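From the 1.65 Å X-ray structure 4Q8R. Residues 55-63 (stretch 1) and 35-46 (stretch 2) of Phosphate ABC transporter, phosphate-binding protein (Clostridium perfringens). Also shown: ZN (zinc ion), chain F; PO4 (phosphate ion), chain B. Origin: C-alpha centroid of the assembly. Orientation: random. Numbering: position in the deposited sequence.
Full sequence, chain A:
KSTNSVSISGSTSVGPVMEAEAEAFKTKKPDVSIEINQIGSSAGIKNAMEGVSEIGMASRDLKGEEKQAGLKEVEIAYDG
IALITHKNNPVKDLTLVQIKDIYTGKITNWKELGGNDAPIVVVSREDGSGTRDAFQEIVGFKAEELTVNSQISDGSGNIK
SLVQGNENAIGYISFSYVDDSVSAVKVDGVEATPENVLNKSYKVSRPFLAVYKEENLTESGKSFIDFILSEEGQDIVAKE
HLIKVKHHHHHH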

ATOM      1  N   ILE A  55     -13.358  11.256   5.555  1.00 26.47           N
ATOM      2  CA  ILE A  55     -13.036  10.122   4.728  1.00 23.77           C
ATOM      3  C   ILE A  55     -11.816   9.383   5.275  1.00 22.53           C
ATOM      4  O   ILE A  55     -10.853  10.036   5.612  1.00 25.02           O
ATOM      5  CB  ILE A  55     -12.764  10.529   3.280  1.00 24.36           C
ATOM      6  CG1 ILE A  55     -13.992  11.232   2.680  1.00 27.47           C
ATOM      7  CG2 ILE A  55     -12.363   9.321   2.419  1.00 27.97           C
ATOM      8  CD1 ILE A  55     -13.737  12.008   1.368  1.00 31.29           C
ATOM      9  N   GLY A  56     -11.895   8.062   5.393  1.00 23.75           N
ATOM     10  CA  GLY A  56     -10.717   7.213   5.659  1.00 23.54           C
ATOM     11  C   GLY A  56     -10.174   6.660   4.342  1.00 24.35           C
ATOM     12  O   GLY A  56     -10.925   6.301   3.447  1.00 27.37           O
ATOM     13  N   MET A  57      -8.857   6.613   4.223  1.00 22.67           N
ATOM     14  CA  MET A  57      -8.237   5.940   3.144  1.00 23.15           C
ATOM     15  C   MET A  57      -7.622   4.650   3.601  1.00 21.83           C
ATOM     16  O   MET A  57      -6.859   4.635   4.612  1.00 22.85           O
ATOM     17  CB  MET A  57      -7.352   6.857   2.326  1.00 28.96           C
ATOM     18  CG  MET A  57      -6.202   7.496   2.950  1.00 35.03           C
ATOM     19  SD  MET A  57      -5.485   8.915   2.012  1.00 28.60           S
ATOM     20  CE  MET A  57      -4.243   9.223   3.339  1.00 27.96           C
ATOM     21  N   ALA A  58      -7.956   3.581   2.889  1.00 23.68           N
ATOM     22  CA  ALA A  58      -7.454   2.234   3.223  1.00 23.56           C
ATOM     23  C   ALA A  58      -6.854   1.546   2.004  1.00 24.57           C
ATOM     24  O   ALA A  58      -7.347   1.717   0.832  1.00 24.50           O
ATOM     25  CB  ALA A  58      -8.549   1.422   3.751  1.00 25.89           C
ATOM     26  N   SER A  59      -5.845   0.744   2.256  1.00 22.87           N
ATOM     27  CA  SER A  59      -5.176  -0.045   1.204  1.00 24.54           C
ATOM     28  C   SER A  59      -5.391  -1.540   1.449  1.00 25.82           C
ATOM     29  O   SER A  59      -4.612  -2.425   1.010  1.00 25.82           O
ATOM     30  CB  SER A  59      -3.716   0.305   1.162  1.00 21.66           C
ATOM     31  OG  SER A  59      -3.059  -0.080   2.352  1.00 19.52           O
ATOM     32  N   ARG A  60      -6.471  -1.854   2.166  1.00 28.52           N
ATOM     33  CA  ARG A  60      -6.961  -3.228   2.331  1.00 30.48           C
ATOM     34  C   ARG A  60      -8.482  -3.153   2.359  1.00 31.79           C
ATOM     35  O   ARG A  60      -9.038  -2.048   2.535  1.00 29.28           O
ATOM     36  CB  ARG A  60      -6.480  -3.869   3.654  1.00 31.29           C
ATOM     37  CG  ARG A  60      -6.837  -3.072   4.888  1.00 27.56           C
ATOM     38  CD  ARG A  60      -6.807  -3.972   6.089  1.00 30.98           C
ATOM     39  NE  ARG A  60      -6.896  -3.282   7.354  1.00 30.63           N
ATOM     40  CZ  ARG A  60      -8.020  -2.970   7.966  1.00 28.40           C
ATOM     41  NH1 ARG A  60      -9.198  -3.265   7.395  1.00 30.76           N
ATOM     42  NH2 ARG A  60      -7.966  -2.413   9.171  1.00 29.55           N
ATOM     43  N   ASP A  61      -9.146  -4.277   2.199  1.00 33.75           N
ATOM     44  CA  ASP A  61     -10.573  -4.265   2.379  1.00 33.13           C
ATOM     45  C   ASP A  61     -10.914  -4.006   3.864  1.00 34.53           C
ATOM     46  O   ASP A  61     -10.099  -4.244   4.751  1.00 36.28           O
ATOM     47  CB  ASP A  61     -11.175  -5.574   1.975  1.00 38.40           C
ATOM     48  CG  ASP A  61     -12.612  -5.443   1.662  1.00 39.69           C
ATOM     49  OD1 ASP A  61     -13.216  -4.347   1.809  1.00 43.76           O
ATOM     50  OD2 ASP A  61     -13.160  -6.442   1.274  1.00 47.89           O
ATOM     51  N   LEU A  62     -12.128  -3.565   4.123  1.00 38.21           N
ATOM     52  CA  LEU A  62     -12.605  -3.408   5.510  1.00 36.22           C
ATOM     53  C   LEU A  62     -12.797  -4.752   6.150  1.00 39.38           C
ATOM     54  O   LEU A  62     -13.117  -5.740   5.473  1.00 41.96           O
ATOM     55  CB  LEU A  62     -13.961  -2.705   5.538  1.00 35.76           C
ATOM     56  CG  LEU A  62     -14.013  -1.268   5.076  1.00 29.90           C
ATOM     57  CD1 LEU A  62     -15.378  -0.668   5.375  1.00 35.79           C
ATOM     58  CD2 LEU A  62     -12.910  -0.500   5.801  1.00 30.59           C
ATOM     59  N   LYS A  63     -12.623  -4.783   7.457  1.00 42.98           N
ATOM     60  CA  LYS A  63     -13.040  -5.943   8.247  1.00 43.69           C
ATOM     61  C   LYS A  63     -14.542  -5.836   8.487  1.00 44.57           C
ATOM     62  O   LYS A  63     -15.114  -4.746   8.457  1.00 39.67           O
ATOM     63  CB  LYS A  63     -12.277  -5.969   9.544  1.00 40.25           C
ATOM     64  CG  LYS A  63     -10.738  -6.055   9.365  1.00 45.12           C
ATOM     65  CD  LYS A  63     -10.050  -5.762  10.684  1.00 50.21           C
ATOM     66  CE  LYS A  63      -8.528  -5.659  10.628  1.00 50.20           C
ATOM     67  NZ  LYS A  63      -7.919  -6.804  11.306  1.00 47.90           N
TER
HETATM   68 ZN    ZN F 305     -15.166  -4.092   1.351  0.80 35.63          ZN
HETATM   69  P   PO4 B 301      -0.740   1.446   4.568  1.00 18.74           P
HETATM   70  O1  PO4 B 301      -2.023   1.184   5.371  1.00 19.76           O
HETATM   71  O2  PO4 B 301       0.024   2.629   5.123  1.00 18.95           O
HETATM   72  O3  PO4 B 301       0.079   0.168   4.454  1.00 17.99           O
HETATM   73  O4  PO4 B 301      -1.181   1.768   3.101  1.00 19.61           O
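Stretch 2, residues 35-46: EINQIGSSAGIK

Stretch 2 enters as a strand, turns at G40 and leaves as a helix; the strand half meets only M57, while the helix half meets strand 55-58 and the loop that follows it. The incoming strand 35-38 runs roughly along strand 55-58, at 40° between directions (signed crossing angle -40°), but its axis comes no nearer than 9.0 Å. A long side chain spans that gap: M57, whose CB points away, extends its end so that CE reaches I36 CG2 at 3.6 Å, with N37 O at 4.0 Å and Q38 CG at 4.2 Å from the same CE.

I39, with phi/psi -134/4, leads into G40, the N-cap residue, whose phi of 89° would jam a CB against the preceding carbonyl. The helix 41-46 then runs back against strand 55-58 at 158°, nearly antiparallel, with the axes 6.5 Å apart at closest approach.

S41 points its CB toward stretch 1, its CA 4.5 Å from A58 CA. S59 N donates a hydrogen bond to S41 OG at 2.9 Å, while S41 N and S41 OG both donate to phosphate O1, at 2.8 and 2.6 Å. S59 OG donates to phosphate O4 at 2.7 Å, so the anion bridges the two stretches, as suits a phosphate-binding protein. At the next residue, S42 OG accepts from R60 NH2 at 2.9 Å, near the guanidinium plane.

A43 faces away. G44 sits at the close approach: its CA lies 4.7 Å from G56 CA, and G44 O is 3.7 Å from G56 CA. The steric demand for glycine falls on the strand side, where a CB on G56 would sit 2.8 Å from G44 O, a clash; an ideal CB on G44 would be 3.5 Å from M57 O.

I45 closes the contact through CD1, which meets A58 CB at 3.8 Å, L62 CD2 at 3.7 Å and R60 NH1 at 3.6 Å, covering one guanidinium face. K46 is exposed and makes no contact with stretch 1.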

ATOM      1  N   GLU A  35      -7.710  18.010   3.448  1.00 26.63           N
ATOM      2  CA  GLU A  35      -6.660  17.827   4.514  1.00 24.60           C
ATOM      3  C   GLU A  35      -6.338  16.322   4.569  1.00 22.40           C
ATOM      4  O   GLU A  35      -7.212  15.530   4.840  1.00 27.87           O
ATOM      5  CB  GLU A  35      -7.133  18.333   5.855  1.00 29.31           C
ATOM      6  CG  GLU A  35      -7.371  19.847   5.872  1.00 38.30           C
ATOM      7  CD  GLU A  35      -8.270  20.365   7.013  1.00 47.55           C
ATOM      8  OE1 GLU A  35      -8.496  21.586   7.057  1.00 58.76           O
ATOM      9  OE2 GLU A  35      -8.747  19.589   7.859  1.00 51.78           O
ATOM     10  N   ILE A  36      -5.082  15.926   4.321  1.00 22.67           N
ATOM     11  CA  ILE A  36      -4.695  14.554   4.222  1.00 21.15           C
ATOM     12  C   ILE A  36      -3.648  14.243   5.287  1.00 22.84           C
ATOM     13  O   ILE A  36      -2.591  14.889   5.307  1.00 24.08           O
ATOM     14  CB  ILE A  36      -4.072  14.211   2.837  1.00 22.55           C
ATOM     15  CG1 ILE A  36      -5.080  14.550   1.723  1.00 25.16           C
ATOM     16  CG2 ILE A  36      -3.655  12.758   2.722  1.00 23.85           C
ATOM     17  CD1 ILE A  36      -4.454  14.790   0.381  1.00 29.07           C
ATOM     18  N   ASN A  37      -3.929  13.271   6.166  1.00 20.99           N
ATOM     19  CA  ASN A  37      -2.981  12.819   7.192  1.00 18.79           C
ATOM     20  C   ASN A  37      -2.691  11.338   7.014  1.00 21.07           C
ATOM     21  O   ASN A  37      -3.593  10.506   7.028  1.00 22.26           O
ATOM     22  CB  ASN A  37      -3.655  13.062   8.525  1.00 21.72           C
ATOM     23  CG  ASN A  37      -2.709  12.924   9.666  1.00 30.63           C
ATOM     24  OD1 ASN A  37      -1.470  12.930   9.497  1.00 31.88           O
ATOM     25  ND2 ASN A  37      -3.277  12.749  10.855  1.00 30.14           N
ATOM     26  N   GLN A  38      -1.444  10.996   6.750  1.00 19.35           N
ATOM     27  CA  GLN A  38      -1.039   9.677   6.426  1.00 19.01           C
ATOM     28  C   GLN A  38      -0.578   8.971   7.713  1.00 21.53           C
ATOM     29  O   GLN A  38       0.476   9.290   8.274  1.00 23.89           O
ATOM     30  CB  GLN A  38       0.139   9.683   5.462  1.00 22.13           C
ATOM     31  CG  GLN A  38      -0.277  10.263   4.125  1.00 23.87           C
ATOM     32  CD  GLN A  38       0.817  10.282   3.127  1.00 26.77           C
ATOM     33  OE1 GLN A  38       1.414   9.234   2.878  1.00 29.08           O
ATOM     34  NE2 GLN A  38       1.043  11.418   2.490  1.00 31.08           N
ATOM     35  N   ILE A  39      -1.397   8.044   8.156  1.00 22.05           N
ATOM     36  CA  ILE A  39      -1.241   7.394   9.463  1.00 20.79           C
ATOM     37  C   ILE A  39      -1.400   5.881   9.398  1.00 21.24           C
ATOM     38  O   ILE A  39      -1.397   5.203  10.437  1.00 21.78           O
ATOM     39  CB  ILE A  39      -2.250   8.025  10.471  1.00 22.99           C
ATOM     40  CG1 ILE A  39      -3.702   7.840  10.023  1.00 22.44           C
ATOM     41  CG2 ILE A  39      -1.883   9.428  10.774  1.00 24.54           C
ATOM     42  CD1 ILE A  39      -4.729   8.404  10.985  1.00 23.65           C
ATOM     43  N   GLY A  40      -1.566   5.307   8.212  1.00 19.58           N
ATOM     44  CA  GLY A  40      -1.831   3.943   7.970  1.00 22.57           C
ATOM     45  C   GLY A  40      -3.302   3.568   7.943  1.00 19.07           C
ATOM     46  O   GLY A  40      -4.144   4.302   8.500  1.00 20.72           O
ATOM     47  N   SER A  41      -3.632   2.492   7.269  1.00 19.65           N
ATOM     48  CA  SER A  41      -4.994   2.123   6.989  1.00 19.81           C
ATOM     49  C   SER A  41      -5.864   1.965   8.231  1.00 21.44           C
ATOM     50  O   SER A  41      -7.004   2.515   8.266  1.00 21.33           O
ATOM     51  CB  SER A  41      -5.075   0.910   6.153  1.00 21.11           C
ATOM     52  OG  SER A  41      -4.557   1.073   4.845  1.00 21.23           O
ATOM     53  N   SER A  42      -5.411   1.159   9.205  1.00 20.12           N
ATOM     54  CA  SER A  42      -6.290   0.892  10.315  1.00 21.47           C
ATOM     55  C   SER A  42      -6.656   2.125  11.070  1.00 22.67           C
ATOM     56  O   SER A  42      -7.828   2.282  11.477  1.00 24.23           O
ATOM     57  CB  SER A  42      -5.703  -0.183  11.226  1.00 21.60           C
ATOM     58  OG  SER A  42      -5.598  -1.419  10.524  1.00 24.82           O
ATOM     59  N   ALA A  43      -5.721   3.049  11.241  1.00 21.86           N
ATOM     60  CA  ALA A  43      -6.023   4.254  11.983  1.00 23.39           C
ATOM     61  C   ALA A  43      -6.962   5.178  11.181  1.00 23.27           C
ATOM     62  O   ALA A  43      -7.804   5.870  11.738  1.00 22.82           O
ATOM     63  CB  ALA A  43      -4.765   4.978  12.358  1.00 25.13           C
ATOM     64  N   GLY A  44      -6.783   5.227   9.873  1.00 23.65           N
ATOM     65  CA  GLY A  44      -7.692   6.065   9.101  1.00 22.38           C
ATOM     66  C   GLY A  44      -9.127   5.500   9.092  1.00 21.73           C
ATOM     67  O   GLY A  44     -10.082   6.245   9.187  1.00 23.72           O
ATOM     68  N   ILE A  45      -9.263   4.194   9.006  1.00 21.71           N
ATOM     69  CA  ILE A  45     -10.554   3.517   9.074  1.00 23.12           C
ATOM     70  C   ILE A  45     -11.208   3.808  10.403  1.00 24.77           C
ATOM     71  O   ILE A  45     -12.429   4.151  10.458  1.00 26.95           O
ATOM     72  CB  ILE A  45     -10.462   2.014   8.846  1.00 23.39           C
ATOM     73  CG1 ILE A  45     -10.045   1.694   7.396  1.00 24.04           C
ATOM     74  CG2 ILE A  45     -11.764   1.329   9.155  1.00 24.96           C
ATOM     75  CD1 ILE A  45      -9.532   0.296   7.203  1.00 24.22           C
ATOM     76  N   LYS A  46     -10.445   3.676  11.476  1.00 23.74           N
ATOM     77  CA  LYS A  46     -10.984   4.009  12.795  1.00 24.96           C
ATOM     78  C   LYS A  46     -11.379   5.476  12.942  1.00 25.52           C
ATOM     79  O   LYS A  46     -12.443   5.800  13.571  1.00 28.32           O
ATOM     80  CB  LYS A  46      -9.911   3.689  13.834  1.00 25.54           C
ATOM     81  CG  LYS A  46     -10.357   3.980  15.236  1.00 35.14           C
ATOM     82  CD  LYS A  46     -11.517   3.080  15.580  1.00 41.33           C
ATOM     83  CE  LYS A  46     -11.135   1.686  16.056  1.00 46.86           C
ATOM     84  NZ  LYS A  46     -12.110   1.555  17.133  1.00 52.85           N
TER
HETATM   85  O   HOH W   1     -14.553  -4.204  -0.290  1.00 57.84           O